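Local coordinates for protein pyrrolidone-carboxylate peptidase (Pyrococcus furiosus, PDB 1X10) that removes N-terminal pyroglutamyl (5-oxoproline) groups from polypeptides, acting as a tetrameric cytoplasmic thiol peptidase, generally when the second residue is not proline, at residues A23-G28 and M191-V196; I76-I81 and K118-K123; F112-I117 and L148-S153; K122-H125 and P130-I133; N143-L148 and S162-V167. The protein carries 3 engineered substitutions. One frame throughout, in Å; residues are numbered along the deposited sequence.

How the contacts relate
Contact 5 is buried near the centre of the chain, where helix 141-156 packs on strand 161-167 beside the active site. Contact 3 uses the same helix farther along and holds a loop at a partly exposed place, with a water bridge added. Contacts 2 and 4 are buried within this tetramer and share helix 117-126. Contact 2 sets that helix against strand 76-83 and contact 4 against its neighbour 131-134. Contact 1 joins helices 18-26 and 189-206 and is partly exposed. It is made by apolar side chains; contact 5 is too, with one water bridge added. Contact 2 adds charges shared with another subunit, and contact 4 a direct hydrogen bond.

Contact 1: residues A23-G28 and M191-V196; sequences AKDLDG and MALEAV. Engineered in segment 191-196: Ala192 (natural residue Glu).
Leu26 reaches from the end of helix 18-26 to two residues of helix 189-206, Leu193 and Val196. Its CB starts the side chain toward them. The next atom, CG, meets Leu193 CD1 at 3.7 Å. There the chain forks. CD2 stays with the same methyl, 3.8 Å from Leu193 CD1, while CD1 turns to Val196 and lies 3.5 Å from its CG1. That last pair is tighter than usual for two methyls. CG of Leu26 stands opposite the carbonyl carbon (chi1 -65°), which sends the fork out between the two partners. Leu193 runs past Leu26 in the opposite direction, so the two chains lie alongside each other. Both helices pack on one face of the central sheet of this alpha/beta fold: Leu26 and Val196 each also touch Val5 of strand 2-8. Ile22, one turn before Leu26, touches both Leu193 and Val196. Leu193 has a second branch. Its CD2 comes to 4.0 Å from Asp25 OD1, and the two side chains cross at about a right angle. This is a simple touch, since Asp25 OD1 has its hydrogen bond with Tyr189 OH, at the start of helix 189-206. Ala192 is engineered in place of the natural glutamate; it is buried and its CB packs on Val167 of the sheet.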
# COMPACT_ATOMS: atom_id res chain seq x y z
N ALA A 23 16.39 20.46 11.77
CA ALA A 23 16.97 20.89 13.04
C ALA A 23 17.96 22.04 12.82
O ALA A 23 17.92 23.05 13.52
CB ALA A 23 17.67 19.72 13.72
N LYS A 24 18.85 21.87 11.84
CA LYS A 24 19.84 22.90 11.54
C LYS A 24 19.21 24.18 11.01
O LYS A 24 19.68 25.28 11.33
CB LYS A 24 20.87 22.37 10.55
CG LYS A 24 21.75 21.28 11.12
CD LYS A 24 22.81 20.85 10.12
CE LYS A 24 23.74 19.79 10.71
NZ LYS A 24 24.74 19.33 9.70
N ASP A 25 18.16 24.05 10.21
CA ASP A 25 17.48 25.22 9.64
C ASP A 25 16.72 26.00 10.70
O ASP A 25 16.61 27.23 10.62
CB ASP A 25 16.51 24.78 8.54
CG ASP A 25 17.19 24.57 7.20
OD1 ASP A 25 16.54 24.08 6.26
OD2 ASP A 25 18.38 24.91 7.07
N LEU A 26 16.19 25.30 11.70
CA LEU A 26 15.43 25.95 12.75
C LEU A 26 16.28 26.45 13.91
O LEU A 26 15.84 27.27 14.71
CB LEU A 26 14.34 25.01 13.26
CG LEU A 26 13.25 24.65 12.25
CD1 LEU A 26 12.27 23.64 12.86
CD2 LEU A 26 12.50 25.91 11.82
N ASP A 27 17.52 25.98 13.99
CA ASP A 27 18.39 26.41 15.08
C ASP A 27 18.65 27.91 15.06
O ASP A 27 19.00 28.47 14.02
CB ASP A 27 19.73 25.69 15.01
CG ASP A 27 20.59 25.93 16.25
OD1 ASP A 27 21.83 25.97 16.12
OD2 ASP A 27 20.03 26.07 17.35
N GLY A 28 18.46 28.56 16.21
CA GLY A 28 18.71 29.99 16.31
C GLY A 28 17.60 30.92 15.86
O GLY A 28 17.73 32.14 16.04
N MET A 191 7.64 21.68 2.87
CA MET A 191 6.42 21.44 3.62
C MET A 191 6.70 20.79 4.97
O MET A 191 6.05 21.10 5.97
CB MET A 191 5.45 20.56 2.83
CG MET A 191 4.15 20.30 3.57
SD MET A 191 2.88 19.53 2.58
CE MET A 191 2.23 20.97 1.69
N ALA A 192 7.68 19.88 5.01
CA ALA A 192 8.04 19.21 6.25
C ALA A 192 8.58 20.25 7.24
O ALA A 192 8.23 20.24 8.43
CB ALA A 192 9.11 18.14 5.98
N LEU A 193 9.42 21.15 6.75
CA LEU A 193 10.01 22.19 7.58
C LEU A 193 8.92 23.10 8.13
O LEU A 193 8.89 23.41 9.32
CB LEU A 193 11.03 23.00 6.78
CG LEU A 193 11.67 24.22 7.47
CD1 LEU A 193 12.43 23.78 8.72
CD2 LEU A 193 12.61 24.91 6.48
N GLU A 194 8.01 23.53 7.25
CA GLU A 194 6.93 24.42 7.66
C GLU A 194 6.02 23.74 8.68
O GLU A 194 5.53 24.38 9.61
CB GLU A 194 6.11 24.85 6.44
CG GLU A 194 4.94 25.78 6.77
CD GLU A 194 5.40 27.16 7.25
OE1 GLU A 194 4.54 27.93 7.73
OE2 GLU A 194 6.60 27.47 7.13
N ALA A 195 5.81 22.44 8.51
CA ALA A 195 4.97 21.68 9.43
C ALA A 195 5.55 21.76 10.84
O ALA A 195 4.82 21.97 11.80
CB ALA A 195 4.87 20.21 8.97
N VAL A 196 6.87 21.59 10.96
CA VAL A 196 7.52 21.65 12.26
C VAL A 196 7.42 23.07 12.83
O VAL A 196 7.20 23.25 14.02
CB VAL A 196 9.01 21.22 12.16
CG1 VAL A 196 9.70 21.38 13.52
CG2 VAL A 196 9.10 19.77 11.71

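Contact 2: residues I76-I81 and K118-K123; sequences ISIERI and KKIMKK
Strand 76-79 passes helix 118-123 with Ile78 and Met121 nearest in backbone, their CA atoms 7.6 Å apart. Ile78 points at the helix and does most of the apolar work with one atom. Its CD1 packs on Ile120 CG2 at 3.5 Å. The same methyl lies over the helix backbone, 3.7 Å from Met121 N, and touches Met121 CB at 4.0 Å. CG1 of Ile78 is anti to the carbonyl carbon (chi1 -54°), and CD1 extends from it into this spot. Met121 gives only the base of its side chain here; the sulfur end leads off to Ile133. A second meeting is polar. Arg80 runs out straight and then bends at chi3 (-124°). Lys118 bends twice and brings NZ to the guanidinium edge, near its plane. Arg80 NH2 and Lys118 NZ are 3.7 Å apart. The two positive ends gather round carboxylates of the third subunit: both form salt bridges to its Asp100, and Arg80 also to its Asp87. Their nearness thus belongs to a subunit interface. Glu79 of the active site, between Ile78 and Arg80 in the chain, points to the other face of the sheet. Strand 76-83 lies between strand 131-134, parallel to it, and strand 161-167, antiparallel. Helix 117-126 lies beside helix 189-206 on this face of the sheet, where Ile120 touches Val202.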
# COMPACT_ATOMS: atom_id res chain seq x y z
N ILE A 76 2.46 14.14 7.22
CA ILE A 76 3.04 14.49 8.50
C ILE A 76 2.27 13.71 9.56
O ILE A 76 1.04 13.64 9.51
CB ILE A 76 2.89 16.00 8.81
CG1 ILE A 76 3.69 16.83 7.79
CG2 ILE A 76 3.36 16.29 10.24
CD1 ILE A 76 5.20 16.60 7.82
N SER A 77 2.97 13.11 10.51
CA SER A 77 2.29 12.39 11.57
C SER A 77 2.76 12.87 12.93
O SER A 77 3.95 13.03 13.17
CB SER A 77 2.50 10.87 11.42
OG SER A 77 3.86 10.52 11.34
N ILE A 78 1.79 13.11 13.80
CA ILE A 78 2.05 13.58 15.15
C ILE A 78 1.81 12.41 16.10
O ILE A 78 0.71 11.87 16.16
CB ILE A 78 1.11 14.75 15.49
CG1 ILE A 78 1.23 15.83 14.40
CG2 ILE A 78 1.46 15.33 16.86
CD1 ILE A 78 0.04 16.79 14.33
N GLU A 79 2.86 12.02 16.82
CA GLU A 79 2.80 10.88 17.73
C GLU A 79 1.99 11.14 19.01
O GLU A 79 2.24 12.10 19.74
CB GLU A 79 4.21 10.42 18.09
CG GLU A 79 5.08 10.07 16.87
CD GLU A 79 4.51 8.92 16.05
OE1 GLU A 79 4.95 8.73 14.90
OE2 GLU A 79 3.63 8.19 16.56
N ARG A 80 1.04 10.26 19.25
CA ARG A 80 0.18 10.37 20.42
C ARG A 80 0.80 9.76 21.67
O ARG A 80 0.61 10.27 22.78
CB ARG A 80 -1.14 9.66 20.14
CG ARG A 80 -2.16 9.72 21.27
CD ARG A 80 -3.46 9.07 20.83
NE ARG A 80 -4.58 9.99 20.98
CZ ARG A 80 -5.47 10.26 20.03
NH1 ARG A 80 -5.38 9.67 18.85
NH2 ARG A 80 -6.44 11.12 20.27
N ILE A 81 1.57 8.70 21.48
CA ILE A 81 2.14 7.99 22.62
C ILE A 81 3.55 7.42 22.46
O ILE A 81 3.94 6.96 21.38
CB ILE A 81 1.18 6.85 23.01
CG1 ILE A 81 1.60 6.18 24.31
CG2 ILE A 81 1.14 5.82 21.88
CD1 ILE A 81 0.63 5.09 24.76
N LYS A 118 -3.95 17.68 18.70
CA LYS A 118 -5.14 17.92 17.88
C LYS A 118 -5.14 19.33 17.29
O LYS A 118 -5.51 19.53 16.14
CB LYS A 118 -6.42 17.67 18.69
CG LYS A 118 -6.71 16.19 18.96
CD LYS A 118 -6.82 15.40 17.65
CE LYS A 118 -7.07 13.90 17.88
NZ LYS A 118 -8.42 13.60 18.42
N LYS A 119 -4.71 20.32 18.08
CA LYS A 119 -4.66 21.69 17.58
C LYS A 119 -3.59 21.83 16.50
O LYS A 119 -3.77 22.56 15.52
CB LYS A 119 -4.36 22.67 18.72
CG LYS A 119 -5.51 22.84 19.70
CD LYS A 119 -5.19 23.91 20.73
CE LYS A 119 -6.38 24.17 21.64
NZ LYS A 119 -6.07 25.19 22.68
N ILE A 120 -2.48 21.12 16.67
CA ILE A 120 -1.41 21.16 15.69
C ILE A 120 -1.93 20.57 14.37
O ILE A 120 -1.76 21.16 13.31
CB ILE A 120 -0.18 20.35 16.18
CG1 ILE A 120 0.47 21.09 17.35
CG2 ILE A 120 0.82 20.16 15.05
CD1 ILE A 120 1.60 20.33 18.02
N MET A 121 -2.58 19.41 14.45
CA MET A 121 -3.11 18.77 13.25
C MET A 121 -4.10 19.70 12.54
O MET A 121 -4.10 19.81 11.32
CB MET A 121 -3.81 17.45 13.62
CG MET A 121 -4.48 16.76 12.43
SD MET A 121 -5.14 15.10 12.78
CE MET A 121 -6.73 15.52 13.53
N LYS A 122 -4.94 20.36 13.33
CA LYS A 122 -5.93 21.27 12.78
C LYS A 122 -5.28 22.44 12.04
O LYS A 122 -5.70 22.81 10.95
CB LYS A 122 -6.83 21.78 13.91
CG LYS A 122 -8.03 22.60 13.45
CD LYS A 122 -7.63 24.01 13.05
CE LYS A 122 -7.18 24.84 14.25
NZ LYS A 122 -6.78 26.22 13.86
N LYS A 123 -4.25 23.04 12.64
CA LYS A 123 -3.57 24.16 12.00
C LYS A 123 -2.85 23.73 10.73
O LYS A 123 -2.86 24.44 9.72
CB LYS A 123 -2.57 24.80 12.97
CG LYS A 123 -2.05 26.14 12.51
CD LYS A 123 -3.20 27.14 12.38
CE LYS A 123 -2.71 28.50 11.90
NZ LYS A 123 -1.78 29.12 12.88

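Contact 3: residues F112-I117 and L148-S153; sequences FSTLPI and LSLHHS
Thr114 OG1 is gripped by two polar partners, water 1 at 2.6 Å and the backbone N-H of Ser162. The water also donates to Ser153 OG, 2.7 Å away, and so bridges the loop to helix 141-156. Ser153 OG is bonded in turn to Pro159 O. With chi1 at 46°, Thr114 OG1 sits between its own backbone N and carbonyl carbon and faces the helix. Leu150 comes up from that helix with both methyls. CD2 lies 3.7 Å from Phe112 O and 3.9 Å from Thr114 OG1. CD1 lies 3.8 Å from Phe112 O and also reaches Ser113 CA. The fork thus bears mainly on backbone, at the end of strand 110-112 and the start of the loop. This loop links strand 110-112 to helix 117-126 and is shaped by an ST turn: Ser113 OG accepts from Leu115 N at 3.2 Å, nearly straight (166°). The same hydroxyl is bonded to Ser162 O. Leu150 also touches Ala82 and Ser162, so it fills the corner between helix, sheet and loop. With alanine in place of Leu150, both methyls go, which would probably open a gap beside Phe112 O and strip Thr114 and Ser113 of this packing. Farther out, Phe112 packs on Asn84 of the third subunit.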
# COMPACT_ATOMS: atom_id res chain seq x y z
N PHE A 112 1.74 9.83 27.27
CA PHE A 112 1.04 10.50 26.17
C PHE A 112 1.84 11.76 25.87
O PHE A 112 2.44 12.36 26.77
CB PHE A 112 -0.36 10.92 26.61
CG PHE A 112 -1.37 9.82 26.58
CD1 PHE A 112 -2.22 9.62 27.66
CD2 PHE A 112 -1.50 9.00 25.46
CE1 PHE A 112 -3.19 8.63 27.64
CE2 PHE A 112 -2.48 8.00 25.43
CZ PHE A 112 -3.32 7.81 26.52
N SER A 113 1.87 12.16 24.60
CA SER A 113 2.56 13.38 24.21
C SER A 113 1.85 14.53 24.91
O SER A 113 0.64 14.47 25.10
CB SER A 113 2.47 13.59 22.69
OG SER A 113 2.93 14.89 22.32
N THR A 114 2.60 15.55 25.31
CA THR A 114 1.98 16.68 25.98
C THR A 114 1.89 17.89 25.04
O THR A 114 1.63 19.00 25.47
CB THR A 114 2.73 17.05 27.28
OG1 THR A 114 4.13 17.09 27.05
CG2 THR A 114 2.42 16.04 28.37
N LEU A 115 2.14 17.66 23.76
CA LEU A 115 2.01 18.72 22.78
C LEU A 115 0.52 18.76 22.48
O LEU A 115 -0.18 17.76 22.66
CB LEU A 115 2.76 18.38 21.48
CG LEU A 115 4.29 18.28 21.51
CD1 LEU A 115 4.79 17.88 20.14
CD2 LEU A 115 4.89 19.63 21.92
N PRO A 116 -0.01 19.92 22.06
CA PRO A 116 -1.44 20.00 21.76
C PRO A 116 -1.60 19.39 20.36
O PRO A 116 -1.82 20.10 19.38
CB PRO A 116 -1.71 21.50 21.79
CG PRO A 116 -0.41 22.07 21.26
CD PRO A 116 0.64 21.24 21.97
N ILE A 117 -1.49 18.07 20.29
CA ILE A 117 -1.55 17.36 19.01
C ILE A 117 -2.76 17.61 18.12
O ILE A 117 -2.61 17.74 16.91
CB ILE A 117 -1.34 15.84 19.20
CG1 ILE A 117 -2.51 15.21 19.94
CG2 ILE A 117 -0.04 15.59 19.98
CD1 ILE A 117 -2.38 13.68 20.08
N LEU A 148 12.07 9.07 26.42
CA LEU A 148 13.02 9.68 27.33
C LEU A 148 12.70 11.15 27.57
O LEU A 148 12.84 11.65 28.69
CB LEU A 148 14.45 9.53 26.78
CG LEU A 148 15.01 8.10 26.84
CD1 LEU A 148 16.28 7.99 25.98
CD2 LEU A 148 15.31 7.76 28.30
N SER A 149 12.26 11.85 26.53
CA SER A 149 11.93 13.26 26.69
C SER A 149 10.72 13.42 27.60
O SER A 149 10.72 14.24 28.53
CB SER A 149 11.65 13.89 25.32
OG SER A 149 11.48 15.29 25.42
N LEU A 150 9.69 12.61 27.36
CA LEU A 150 8.49 12.68 28.18
C LEU A 150 8.76 12.24 29.62
O LEU A 150 8.17 12.77 30.56
CB LEU A 150 7.37 11.84 27.56
CG LEU A 150 6.72 12.49 26.34
CD1 LEU A 150 5.91 11.47 25.56
CD2 LEU A 150 5.86 13.66 26.79
N HIS A 151 9.66 11.27 29.79
CA HIS A 151 10.02 10.78 31.12
C HIS A 151 10.78 11.88 31.86
O HIS A 151 10.63 12.06 33.07
CB HIS A 151 10.90 9.53 31.00
CG HIS A 151 11.29 8.93 32.32
ND1 HIS A 151 10.37 8.40 33.19
CD2 HIS A 151 12.51 8.77 32.90
CE1 HIS A 151 11.00 7.94 34.26
NE2 HIS A 151 12.29 8.15 34.11
N HIS A 152 11.60 12.61 31.11
CA HIS A 152 12.38 13.71 31.67
C HIS A 152 11.42 14.78 32.19
O HIS A 152 11.62 15.36 33.26
CB HIS A 152 13.28 14.31 30.59
CG HIS A 152 14.32 15.25 31.12
ND1 HIS A 152 15.59 14.84 31.45
CD2 HIS A 152 14.26 16.57 31.40
CE1 HIS A 152 16.28 15.88 31.91
NE2 HIS A 152 15.49 16.94 31.89
N SER A 153 10.37 15.04 31.41
CA SER A 153 9.37 16.02 31.78
C SER A 153 8.64 15.61 33.05
O SER A 153 8.47 16.41 33.97
CB SER A 153 8.36 16.18 30.63
OG SER A 153 7.32 17.08 30.98
O HOH W 1 5.39 16.35 29.25

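Contact 4: residues K122-H125 and P130-I133; sequences KKLH and PAYI
His125 donates from NE2 to Ala131 O, a short bond of 2.6 Å. It is nearly straight, with an N-H...O angle of 165°. The oxygen lies at the ring edge, almost in the ring plane, while the nitrogen is tilted 25° from the carbonyl plane. Leu124, the residue before, makes the apolar half of the contact. Its CD1 packs on Ala131 CB at 3.6 Å, and its CB follows at 4.1 Å from the same methyl. Ala131 is therefore held twice, by its oxygen and by its side chain. The ring is brought to the strand by its first torsion, which keeps CG beside the backbone N (chi1 -70°). A phenylalanine here would keep a ring but has no N-H, and Ala131 O would probably lose this donor and its tie to the helix. In the next shell, Ile76 touches both Leu124 and Ala131. Ile129 packs on Leu124 too, from the short turn that joins helix to strand. His125 touches Ile178 of the second subunit, so the site borders on a subunit interface. Strand 131-134 pairs in parallel with strand 76-83 through Tyr132. With helix 117-126 between them, these strands form a beta-alpha-beta crossover, whose connection also holds strand 110-112. Helix 117-126 packs here beside helix 189-206, whose Ala195 and Val198 touch Leu124.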
# COMPACT_ATOMS: atom_id res chain seq x y z
N LYS A 122 -4.94 20.36 13.33
CA LYS A 122 -5.93 21.27 12.78
C LYS A 122 -5.28 22.44 12.04
O LYS A 122 -5.70 22.81 10.95
CB LYS A 122 -6.83 21.78 13.91
CG LYS A 122 -8.03 22.60 13.45
CD LYS A 122 -7.63 24.01 13.05
CE LYS A 122 -7.18 24.84 14.25
NZ LYS A 122 -6.78 26.22 13.86
N LYS A 123 -4.25 23.04 12.64
CA LYS A 123 -3.57 24.16 12.00
C LYS A 123 -2.85 23.73 10.73
O LYS A 123 -2.86 24.44 9.72
CB LYS A 123 -2.57 24.80 12.97
CG LYS A 123 -2.05 26.14 12.51
CD LYS A 123 -3.20 27.14 12.38
CE LYS A 123 -2.71 28.50 11.90
NZ LYS A 123 -1.78 29.12 12.88
N LEU A 124 -2.22 22.56 10.76
CA LEU A 124 -1.53 22.05 9.59
C LEU A 124 -2.53 21.91 8.44
O LEU A 124 -2.26 22.31 7.31
CB LEU A 124 -0.86 20.70 9.89
CG LEU A 124 0.33 20.79 10.85
CD1 LEU A 124 0.85 19.39 11.17
CD2 LEU A 124 1.44 21.63 10.22
N HIS A 125 -3.70 21.35 8.75
CA HIS A 125 -4.75 21.18 7.74
C HIS A 125 -5.18 22.52 7.15
O HIS A 125 -5.44 22.63 5.95
CB HIS A 125 -5.95 20.46 8.35
CG HIS A 125 -5.71 19.02 8.66
ND1 HIS A 125 -6.68 18.19 9.17
CD2 HIS A 125 -4.60 18.25 8.52
CE1 HIS A 125 -6.19 16.97 9.32
NE2 HIS A 125 -4.93 16.98 8.93
N PRO A 130 -1.10 17.94 4.70
CA PRO A 130 -1.69 16.70 5.20
C PRO A 130 -0.98 16.20 6.45
O PRO A 130 0.25 16.12 6.50
CB PRO A 130 -1.56 15.74 4.01
CG PRO A 130 -0.47 16.34 3.17
CD PRO A 130 -0.68 17.82 3.30
N ALA A 131 -1.77 15.89 7.48
CA ALA A 131 -1.22 15.43 8.74
C ALA A 131 -2.26 14.61 9.49
O ALA A 131 -3.47 14.82 9.33
CB ALA A 131 -0.78 16.62 9.59
N TYR A 132 -1.79 13.67 10.30
CA TYR A 132 -2.69 12.84 11.08
C TYR A 132 -1.99 12.44 12.39
O TYR A 132 -0.78 12.65 12.55
CB TYR A 132 -3.09 11.59 10.29
CG TYR A 132 -1.96 10.64 9.99
CD1 TYR A 132 -1.72 9.54 10.82
CD2 TYR A 132 -1.14 10.82 8.88
CE1 TYR A 132 -0.68 8.65 10.55
CE2 TYR A 132 -0.11 9.94 8.60
CZ TYR A 132 0.11 8.86 9.44
OH TYR A 132 1.13 7.97 9.16
N ILE A 133 -2.77 11.90 13.32
CA ILE A 133 -2.22 11.48 14.60
C ILE A 133 -1.83 10.01 14.51
O ILE A 133 -2.64 9.17 14.15
CB ILE A 133 -3.26 11.66 15.76
CG1 ILE A 133 -3.37 13.13 16.20
CG2 ILE A 133 -2.79 10.89 17.00
CD1 ILE A 133 -3.34 14.14 15.10

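Contact 5: residues N143-L148 and S162-V167; sequences NYVMYL and SGFIHV
Phe164 points from its strand at helix 141-156 and is met by Val145 and Met146 in different ways. Val145 comes at the ring edge, near its plane: CG2 lies 3.6 Å from Phe164 CE2. Met146 approaches lower down. Its CG and SD each lie 3.7 Å from Phe164 CB, and its CB is 4.0 Å from Phe164 CD2, oblique to the ring. CG is anti to the backbone N (chi1 -176°) and the chain stays extended beyond it, which carries CG and SD across the base of the phenylalanine. Its methyl CE goes on to strand 76-83. Water 2 adds a polar bridge, donating to Met146 O at 3.0 Å and sharing a hydrogen bond with Ser162 OG at 2.8 Å. Toward the active site, Phe164 CE1 stands 3.4 Å above the face of the His166 ring, over its centre. His166 is hydrogen-bonded to Glu79 through ND1 and to Ser142, altered in this structure, through NE2. These are the three active-site positions of the thiol peptidase. Strand 161-167 runs parallel to strand 63-69 and antiparallel to 76-83, while helix 141-156 lies next to helix 47-59, on the face of the sheet opposite helices 117-126 and 189-206.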
# COMPACT_ATOMS: atom_id res chain seq x y z
N ASN A 143 10.93 6.50 18.92
CA ASN A 143 10.16 6.22 20.13
C ASN A 143 11.05 6.33 21.37
O ASN A 143 10.61 6.80 22.43
CB ASN A 143 9.56 4.81 20.06
CG ASN A 143 8.85 4.42 21.33
OD1 ASN A 143 7.74 4.89 21.60
ND2 ASN A 143 9.49 3.57 22.13
N TYR A 144 12.29 5.89 21.22
CA TYR A 144 13.29 5.91 22.29
C TYR A 144 13.46 7.35 22.81
O TYR A 144 13.33 7.60 24.01
CB TYR A 144 14.61 5.38 21.72
CG TYR A 144 15.79 5.31 22.66
CD1 TYR A 144 15.86 4.34 23.67
CD2 TYR A 144 16.89 6.15 22.48
CE1 TYR A 144 17.02 4.21 24.46
CE2 TYR A 144 18.03 6.03 23.26
CZ TYR A 144 18.09 5.06 24.25
OH TYR A 144 19.25 4.93 24.98
N VAL A 145 13.72 8.28 21.91
CA VAL A 145 13.89 9.68 22.31
C VAL A 145 12.57 10.29 22.78
O VAL A 145 12.55 11.06 23.74
CB VAL A 145 14.48 10.53 21.16
CG1 VAL A 145 15.89 10.08 20.85
CG2 VAL A 145 13.60 10.41 19.93
N MET A 146 11.47 9.94 22.12
CA MET A 146 10.17 10.47 22.52
C MET A 146 9.87 10.09 23.97
O MET A 146 9.42 10.93 24.76
CB MET A 146 9.07 9.93 21.61
CG MET A 146 7.69 10.51 21.92
SD MET A 146 6.36 9.73 20.97
CE MET A 146 4.93 10.63 21.63
N TYR A 147 10.12 8.83 24.32
CA TYR A 147 9.87 8.35 25.67
C TYR A 147 10.77 9.02 26.70
O TYR A 147 10.30 9.48 27.75
CB TYR A 147 10.05 6.82 25.74
CG TYR A 147 9.68 6.25 27.09
CD1 TYR A 147 8.37 5.87 27.38
CD2 TYR A 147 10.63 6.17 28.11
CE1 TYR A 147 8.00 5.44 28.64
CE2 TYR A 147 10.27 5.74 29.39
CZ TYR A 147 8.96 5.38 29.65
OH TYR A 147 8.59 5.00 30.92
N LEU A 148 12.07 9.07 26.42
CA LEU A 148 13.02 9.68 27.33
C LEU A 148 12.70 11.15 27.57
O LEU A 148 12.84 11.65 28.69
CB LEU A 148 14.45 9.53 26.78
CG LEU A 148 15.01 8.10 26.84
CD1 LEU A 148 16.28 7.99 25.98
CD2 LEU A 148 15.31 7.76 28.30
N SER A 162 6.24 18.09 25.53
CA SER A 162 7.16 17.26 24.77
C SER A 162 6.37 16.36 23.83
O SER A 162 5.30 15.84 24.19
CB SER A 162 8.01 16.40 25.72
OG SER A 162 8.90 15.56 24.99
N GLY A 163 6.90 16.17 22.63
CA GLY A 163 6.22 15.33 21.67
C GLY A 163 7.11 14.98 20.51
O GLY A 163 8.25 15.44 20.42
N PHE A 164 6.57 14.17 19.60
CA PHE A 164 7.31 13.73 18.44
C PHE A 164 6.53 13.88 17.14
O PHE A 164 5.32 13.63 17.08
CB PHE A 164 7.72 12.27 18.62
CG PHE A 164 8.86 11.85 17.75
CD1 PHE A 164 8.67 11.65 16.39
CD2 PHE A 164 10.14 11.75 18.27
CE1 PHE A 164 9.75 11.35 15.56
CE2 PHE A 164 11.22 11.45 17.45
CZ PHE A 164 11.03 11.26 16.10
N ILE A 165 7.23 14.28 16.08
CA ILE A 165 6.63 14.45 14.77
C ILE A 165 7.44 13.69 13.74
O ILE A 165 8.66 13.85 13.66
CB ILE A 165 6.59 15.94 14.36
CG1 ILE A 165 5.64 16.70 15.28
CG2 ILE A 165 6.16 16.07 12.89
CD1 ILE A 165 5.60 18.20 15.01
N HIS A 166 6.78 12.84 12.96
CA HIS A 166 7.47 12.08 11.92
C HIS A 166 7.16 12.70 10.56
O HIS A 166 6.03 13.13 10.31
CB HIS A 166 7.02 10.62 11.92
CG HIS A 166 7.87 9.72 12.76
ND1 HIS A 166 7.42 9.10 13.90
CD2 HIS A 166 9.16 9.32 12.60
CE1 HIS A 166 8.38 8.35 14.41
NE2 HIS A 166 9.45 8.47 13.64
N VAL A 167 8.17 12.75 9.69
CA VAL A 167 7.97 13.30 8.36
C VAL A 167 8.25 12.21 7.33
O VAL A 167 9.03 11.29 7.58
CB VAL A 167 8.92 14.50 8.08
CG1 VAL A 167 8.75 15.56 9.17
CG2 VAL A 167 10.37 14.03 7.99
O HOH W 2 8.36 13.37 23.39